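Local coordinates for dnab-like replicative helicase (PDB 3BH0), which probably hydrolyses ATP to unwind duplex DNA in the 5'-3' direction at the phage replication fork, this chain being its C-terminal ATPase domain, at residues E235-L247 with I259-K271. Residues are numbered along the deposited sequence; the frame is centred on the assembly and turned at random.
Sequences EQRQDKRPMLSDL and IIEFLYRDDYYDK
R241 lies across Y264. From CB, which stands back from the ring, the chain runs on to CG, which sits on one face, 3.7 Å from the ring centroid in a CH-pi contact. It then turns about the CG-CD bond (chi3 -88°), bringing NE to 3.6 Å from Y264 CE2 and laying the guanidinium 21° from the ring plane. At the tip, NH2 is 3.6 Å from D266 OD1, an ion pair of charges alone because the oxygen lies well out of the guanidinium plane. D239, whose OD1 accepts from the backbone N of R241 in an Asx turn, completes this salt-bridge network.

P242 CB rests on one face of F262, 3.8 Å from the ring centroid, while I260 CG2 covers the opposite face. L247 CD1 reaches the ring edge, and L244 CD2 packs against I260 CD1 (3.9 Å).

At the other end K240 CD lies over Y269, 3.6 Å from its centroid. K240 NZ donates hydrogen bonds to the carbonyl oxygens of R237 and Q238. Y269 OH donates to E235 OE2 (2.7 Å), meeting it from above the carboxylate plane; this oxygen also pairs with R76.

The 235-247 loop thus covers one side of strand 259-265 and the short, weakly bonded helix 266-269 in the RecA-like ATPase core. Strand 259-265 runs between strands 70-74 and 278-286, and on its other side L263 and E261 pack on helix 81-93.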
loop_
_atom_site.group_PDB
_atom_site.type_symbol
_atom_site.label_atom_id
_atom_site.label_comp_id
_atom_site.label_asym_id
_atom_site.label_seq_id
_atom_site.Cartn_x
_atom_site.Cartn_y
_atom_site.Cartn_z
ATOM N N GLU A 235 -0.929 -10.550 19.641
ATOM C CA GLU A 235 -1.959 -10.143 20.579
ATOM C C GLU A 235 -1.859 -10.808 21.951
ATOM O O GLU A 235 -2.396 -10.282 22.936
ATOM C CB GLU A 235 -3.351 -10.281 19.941
ATOM C CG GLU A 235 -3.503 -9.350 18.716
ATOM C CD GLU A 235 -4.906 -9.293 18.128
ATOM O OE1 GLU A 235 -5.813 -9.977 18.654
ATOM O OE2 GLU A 235 -5.099 -8.541 17.142
ATOM N N GLN A 236 -1.154 -11.940 22.025
ATOM C CA GLN A 236 -0.795 -12.518 23.328
ATOM C C GLN A 236 0.586 -12.053 23.799
ATOM O O GLN A 236 1.386 -12.831 24.331
ATOM C CB GLN A 236 -0.938 -14.048 23.360
ATOM C CG GLN A 236 -0.951 -14.674 24.790
ATOM C CD GLN A 236 -1.813 -13.895 25.822
ATOM O OE1 GLN A 236 -2.943 -14.291 26.125
ATOM N NE2 GLN A 236 -1.268 -12.796 26.363
ATOM N N ARG A 237 0.835 -10.765 23.578
ATOM C CA ARG A 237 1.973 -10.033 24.121
ATOM C C ARG A 237 1.387 -8.888 24.930
ATOM O O ARG A 237 0.238 -8.498 24.692
ATOM C CB ARG A 237 2.829 -9.437 22.992
ATOM C CG ARG A 237 3.968 -10.311 22.527
ATOM C CD ARG A 237 4.965 -9.536 21.666
ATOM N NE ARG A 237 4.539 -9.408 20.268
ATOM C CZ ARG A 237 4.567 -8.273 19.579
ATOM N NH1 ARG A 237 5.011 -7.153 20.143
ATOM N NH2 ARG A 237 4.164 -8.254 18.324
ATOM N N GLN A 238 2.170 -8.349 25.871
ATOM C CA GLN A 238 1.780 -7.149 26.611
ATOM C C GLN A 238 1.716 -5.965 25.643
ATOM O O GLN A 238 0.641 -5.405 25.401
ATOM C CB GLN A 238 2.758 -6.859 27.764
ATOM C CG GLN A 238 2.637 -7.817 28.966
ATOM C CD GLN A 238 3.809 -7.709 29.957
ATOM O OE1 GLN A 238 4.512 -6.689 30.013
ATOM N NE2 GLN A 238 4.019 -8.772 30.740
ATOM N N ASP A 239 2.875 -5.600 25.094
ATOM C CA ASP A 239 2.970 -4.586 24.047
ATOM C C ASP A 239 2.664 -5.219 22.683
ATOM O O ASP A 239 3.445 -6.027 22.161
ATOM C CB ASP A 239 4.362 -3.950 24.053
ATOM C CG ASP A 239 4.524 -2.876 22.993
ATOM O OD1 ASP A 239 3.653 -2.758 22.110
ATOM O OD2 ASP A 239 5.531 -2.134 23.038
ATOM N N LYS A 240 1.531 -4.835 22.106
ATOM C CA LYS A 240 1.058 -5.458 20.878
ATOM C C LYS A 240 1.445 -4.680 19.625
ATOM O O LYS A 240 0.806 -4.805 18.580
ATOM C CB LYS A 240 -0.458 -5.692 20.947
ATOM C CG LYS A 240 -0.863 -6.681 22.033
ATOM C CD LYS A 240 -2.357 -6.722 22.228
ATOM C CE LYS A 240 -2.724 -7.326 23.576
ATOM N NZ LYS A 240 -2.027 -6.615 24.706
ATOM N N ARG A 241 2.485 -3.863 19.733
ATOM C CA ARG A 241 3.093 -3.296 18.535
ATOM C C ARG A 241 3.807 -4.409 17.746
ATOM O O ARG A 241 4.531 -5.229 18.332
ATOM C CB ARG A 241 4.020 -2.133 18.879
ATOM C CG ARG A 241 3.397 -0.812 18.544
ATOM C CD ARG A 241 3.961 0.334 19.339
ATOM N NE ARG A 241 3.224 0.467 20.590
ATOM C CZ ARG A 241 2.987 1.610 21.226
ATOM N NH1 ARG A 241 3.418 2.768 20.729
ATOM N NH2 ARG A 241 2.303 1.583 22.361
ATOM N N PRO A 242 3.555 -4.482 16.423
ATOM C CA PRO A 242 4.144 -5.571 15.632
ATOM C C PRO A 242 5.646 -5.450 15.569
ATOM O O PRO A 242 6.170 -4.339 15.592
ATOM C CB PRO A 242 3.546 -5.365 14.236
ATOM C CG PRO A 242 2.362 -4.483 14.450
ATOM C CD PRO A 242 2.716 -3.600 15.596
ATOM N N MET A 243 6.331 -6.586 15.515
ATOM C CA MET A 243 7.772 -6.596 15.242
ATOM C C MET A 243 8.093 -7.492 14.064
ATOM O O MET A 243 7.228 -8.219 13.588
ATOM C CB MET A 243 8.579 -7.008 16.467
ATOM C CG MET A 243 8.215 -8.333 17.045
ATOM S SD MET A 243 8.864 -8.464 18.710
ATOM C CE MET A 243 8.426 -6.864 19.397
ATOM N N LEU A 244 9.339 -7.430 13.603
ATOM C CA LEU A 244 9.755 -8.149 12.396
ATOM C C LEU A 244 9.609 -9.655 12.532
ATOM O O LEU A 244 9.272 -10.332 11.561
ATOM C CB LEU A 244 11.174 -7.763 11.968
ATOM C CG LEU A 244 11.367 -6.340 11.437
ATOM C CD1 LEU A 244 12.860 -6.049 11.332
ATOM C CD2 LEU A 244 10.690 -6.117 10.101
ATOM N N SER A 245 9.836 -10.163 13.742
ATOM C CA SER A 245 9.609 -11.569 14.064
ATOM C C SER A 245 8.141 -12.019 13.888
ATOM O O SER A 245 7.873 -13.217 13.770
ATOM C CB SER A 245 10.092 -11.881 15.492
ATOM O OG SER A 245 9.174 -11.404 16.466
ATOM N N ASP A 246 7.197 -11.076 13.856
ATOM C CA ASP A 246 5.771 -11.415 13.674
ATOM C C ASP A 246 5.423 -11.952 12.280
ATOM O O ASP A 246 4.356 -12.547 12.072
ATOM C CB ASP A 246 4.878 -10.225 14.034
ATOM C CG ASP A 246 4.915 -9.907 15.510
ATOM O OD1 ASP A 246 4.968 -10.863 16.316
ATOM O OD2 ASP A 246 4.892 -8.707 15.863
ATOM N N LEU A 247 6.330 -11.746 11.329
ATOM C CA LEU A 247 6.130 -12.242 9.973
ATOM C C LEU A 247 6.451 -13.747 9.874
ATOM O O LEU A 247 6.768 -14.240 8.799
ATOM C CB LEU A 247 6.948 -11.405 8.976
ATOM C CG LEU A 247 6.626 -9.904 8.865
ATOM C CD1 LEU A 247 7.832 -9.092 8.378
ATOM C CD2 LEU A 247 5.412 -9.651 7.980
ATOM N N ILE A 259 11.001 -1.812 2.141
ATOM C CA ILE A 259 10.244 -1.083 3.139
ATOM C C ILE A 259 9.156 -1.970 3.750
ATOM O O ILE A 259 8.411 -2.650 3.044
ATOM C CB ILE A 259 9.654 0.221 2.563
ATOM C CG1 ILE A 259 10.775 1.068 1.942
ATOM C CG2 ILE A 259 8.930 1.004 3.669
ATOM C CD1 ILE A 259 10.334 2.295 1.147
ATOM N N ILE A 260 9.093 -1.967 5.069
ATOM C CA ILE A 260 8.039 -2.647 5.786
ATOM C C ILE A 260 7.380 -1.662 6.729
ATOM O O ILE A 260 7.980 -1.192 7.697
ATOM C CB ILE A 260 8.562 -3.873 6.564
ATOM C CG1 ILE A 260 9.204 -4.877 5.595
ATOM C CG2 ILE A 260 7.429 -4.503 7.413
ATOM C CD1 ILE A 260 9.893 -6.082 6.268
ATOM N N GLU A 261 6.135 -1.335 6.432
ATOM C CA GLU A 261 5.382 -0.486 7.322
ATOM C C GLU A 261 4.297 -1.268 8.062
ATOM O O GLU A 261 3.409 -1.846 7.454
ATOM C CB GLU A 261 4.862 0.761 6.600
ATOM C CG GLU A 261 4.527 0.566 5.157
ATOM C CD GLU A 261 4.511 1.858 4.361
ATOM O OE1 GLU A 261 5.593 2.326 3.997
ATOM O OE2 GLU A 261 3.423 2.382 4.054
ATOM N N PHE A 262 4.439 -1.330 9.384
ATOM C CA PHE A 262 3.422 -1.880 10.264
ATOM C C PHE A 262 2.435 -0.787 10.653
ATOM O O PHE A 262 2.804 0.382 10.771
ATOM C CB PHE A 262 4.051 -2.441 11.540
ATOM C CG PHE A 262 4.920 -3.654 11.334
ATOM C CD1 PHE A 262 4.516 -4.696 10.518
ATOM C CD2 PHE A 262 6.122 -3.772 12.015
ATOM C CE1 PHE A 262 5.324 -5.833 10.355
ATOM C CE2 PHE A 262 6.931 -4.906 11.876
ATOM C CZ PHE A 262 6.531 -5.934 11.040
ATOM N N LEU A 263 1.180 -1.180 10.831
ATOM C CA LEU A 263 0.153 -0.308 11.379
ATOM C C LEU A 263 -0.258 -0.808 12.756
ATOM O O LEU A 263 -0.422 -2.003 12.982
ATOM C CB LEU A 263 -1.065 -0.241 10.459
ATOM C CG LEU A 263 -1.142 0.716 9.257
ATOM C CD1 LEU A 263 0.185 1.292 8.777
ATOM C CD2 LEU A 263 -1.801 -0.009 8.125
ATOM N N TYR A 264 -0.414 0.125 13.680
ATOM C CA TYR A 264 -0.864 -0.174 15.018
ATOM C C TYR A 264 -1.800 0.931 15.433
ATOM O O TYR A 264 -1.472 2.110 15.311
ATOM C CB TYR A 264 0.337 -0.245 15.951
ATOM C CG TYR A 264 0.009 -0.453 17.403
ATOM C CD1 TYR A 264 -0.333 -1.713 17.883
ATOM C CD2 TYR A 264 0.067 0.604 18.304
ATOM C CE1 TYR A 264 -0.618 -1.910 19.223
ATOM C CE2 TYR A 264 -0.219 0.422 19.641
ATOM C CZ TYR A 264 -0.561 -0.831 20.098
ATOM O OH TYR A 264 -0.842 -1.021 21.429
ATOM N N ARG A 265 -2.977 0.539 15.906
ATOM C CA ARG A 265 -3.983 1.486 16.368
ATOM C C ARG A 265 -4.221 1.216 17.860
ATOM O O ARG A 265 -4.938 0.287 18.218
ATOM C CB ARG A 265 -5.240 1.299 15.529
ATOM C CG ARG A 265 -6.288 2.366 15.692
ATOM C CD ARG A 265 -7.486 2.051 14.817
ATOM N NE ARG A 265 -8.713 2.160 15.594
ATOM C CZ ARG A 265 -9.524 1.146 15.891
ATOM N NH1 ARG A 265 -9.273 -0.079 15.447
ATOM N NH2 ARG A 265 -10.602 1.368 16.630
ATOM N N ASP A 266 -3.582 2.006 18.724
ATOM C CA ASP A 266 -3.539 1.718 20.172
ATOM C C ASP A 266 -4.914 1.543 20.821
ATOM O O ASP A 266 -5.067 0.727 21.738
ATOM C CB ASP A 266 -2.709 2.768 20.946
ATOM C CG ASP A 266 -2.385 2.332 22.387
ATOM O OD1 ASP A 266 -1.211 2.051 22.706
ATOM O OD2 ASP A 266 -3.295 2.257 23.224
ATOM N N ASP A 267 -5.903 2.301 20.343
ATOM C CA ASP A 267 -7.223 2.319 20.985
ATOM C C ASP A 267 -8.106 1.115 20.639
ATOM O O ASP A 267 -9.185 0.948 21.219
ATOM C CB ASP A 267 -7.955 3.679 20.800
ATOM C CG ASP A 267 -8.316 3.981 19.348
ATOM O OD1 ASP A 267 -8.152 3.098 18.480
ATOM O OD2 ASP A 267 -8.775 5.110 19.075
ATOM N N TYR A 268 -7.634 0.277 19.714
ATOM C CA TYR A 268 -8.203 -1.050 19.522
ATOM C C TYR A 268 -7.881 -1.929 20.724
ATOM O O TYR A 268 -8.711 -2.709 21.158
ATOM C CB TYR A 268 -7.692 -1.720 18.242
ATOM C CG TYR A 268 -8.315 -3.078 17.985
ATOM C CD1 TYR A 268 -9.589 -3.180 17.412
ATOM C CD2 TYR A 268 -7.649 -4.255 18.322
ATOM C CE1 TYR A 268 -10.187 -4.410 17.180
ATOM C CE2 TYR A 268 -8.233 -5.505 18.089
ATOM C CZ TYR A 268 -9.506 -5.573 17.513
ATOM O OH TYR A 268 -10.117 -6.798 17.267
ATOM N N TYR A 269 -6.672 -1.783 21.257
ATOM C CA TYR A 269 -6.165 -2.655 22.313
ATOM C C TYR A 269 -6.435 -2.156 23.743
ATOM O O TYR A 269 -6.861 -2.933 24.606
ATOM C CB TYR A 269 -4.671 -2.927 22.111
ATOM C CG TYR A 269 -4.388 -3.815 20.928
ATOM C CD1 TYR A 269 -4.900 -5.120 20.868
ATOM C CD2 TYR A 269 -3.629 -3.359 19.862
ATOM C CE1 TYR A 269 -4.663 -5.940 19.775
ATOM C CE2 TYR A 269 -3.385 -4.174 18.769
ATOM C CZ TYR A 269 -3.904 -5.460 18.735
ATOM O OH TYR A 269 -3.655 -6.267 17.658
ATOM N N ASP A 270 -6.168 -0.877 23.999
ATOM C CA ASP A 270 -6.460 -0.289 25.291
ATOM C C ASP A 270 -7.489 0.807 25.082
ATOM O O ASP A 270 -7.231 1.777 24.373
ATOM C CB ASP A 270 -5.179 0.252 25.938
ATOM C CG ASP A 270 -5.450 1.349 26.975
ATOM O OD1 ASP A 270 -6.561 1.405 27.555
ATOM O OD2 ASP A 270 -4.539 2.165 27.200
ATOM N N LYS A 271 -8.650 0.651 25.711
ATOM C CA LYS A 271 -9.814 1.495 25.403
ATOM C C LYS A 271 -9.770 2.915 25.990
ATOM O O LYS A 271 -10.568 3.776 25.612
ATOM C CB LYS A 271 -11.118 0.769 25.767
ATOM C CG LYS A 271 -11.195 -0.674 25.235
ATOM C CD LYS A 271 -11.468 -0.731 23.716
ATOM C CE LYS A 271 -11.341 -2.158 23.165
ATOM N NZ LYS A 271 -11.736 -2.237 21.714
#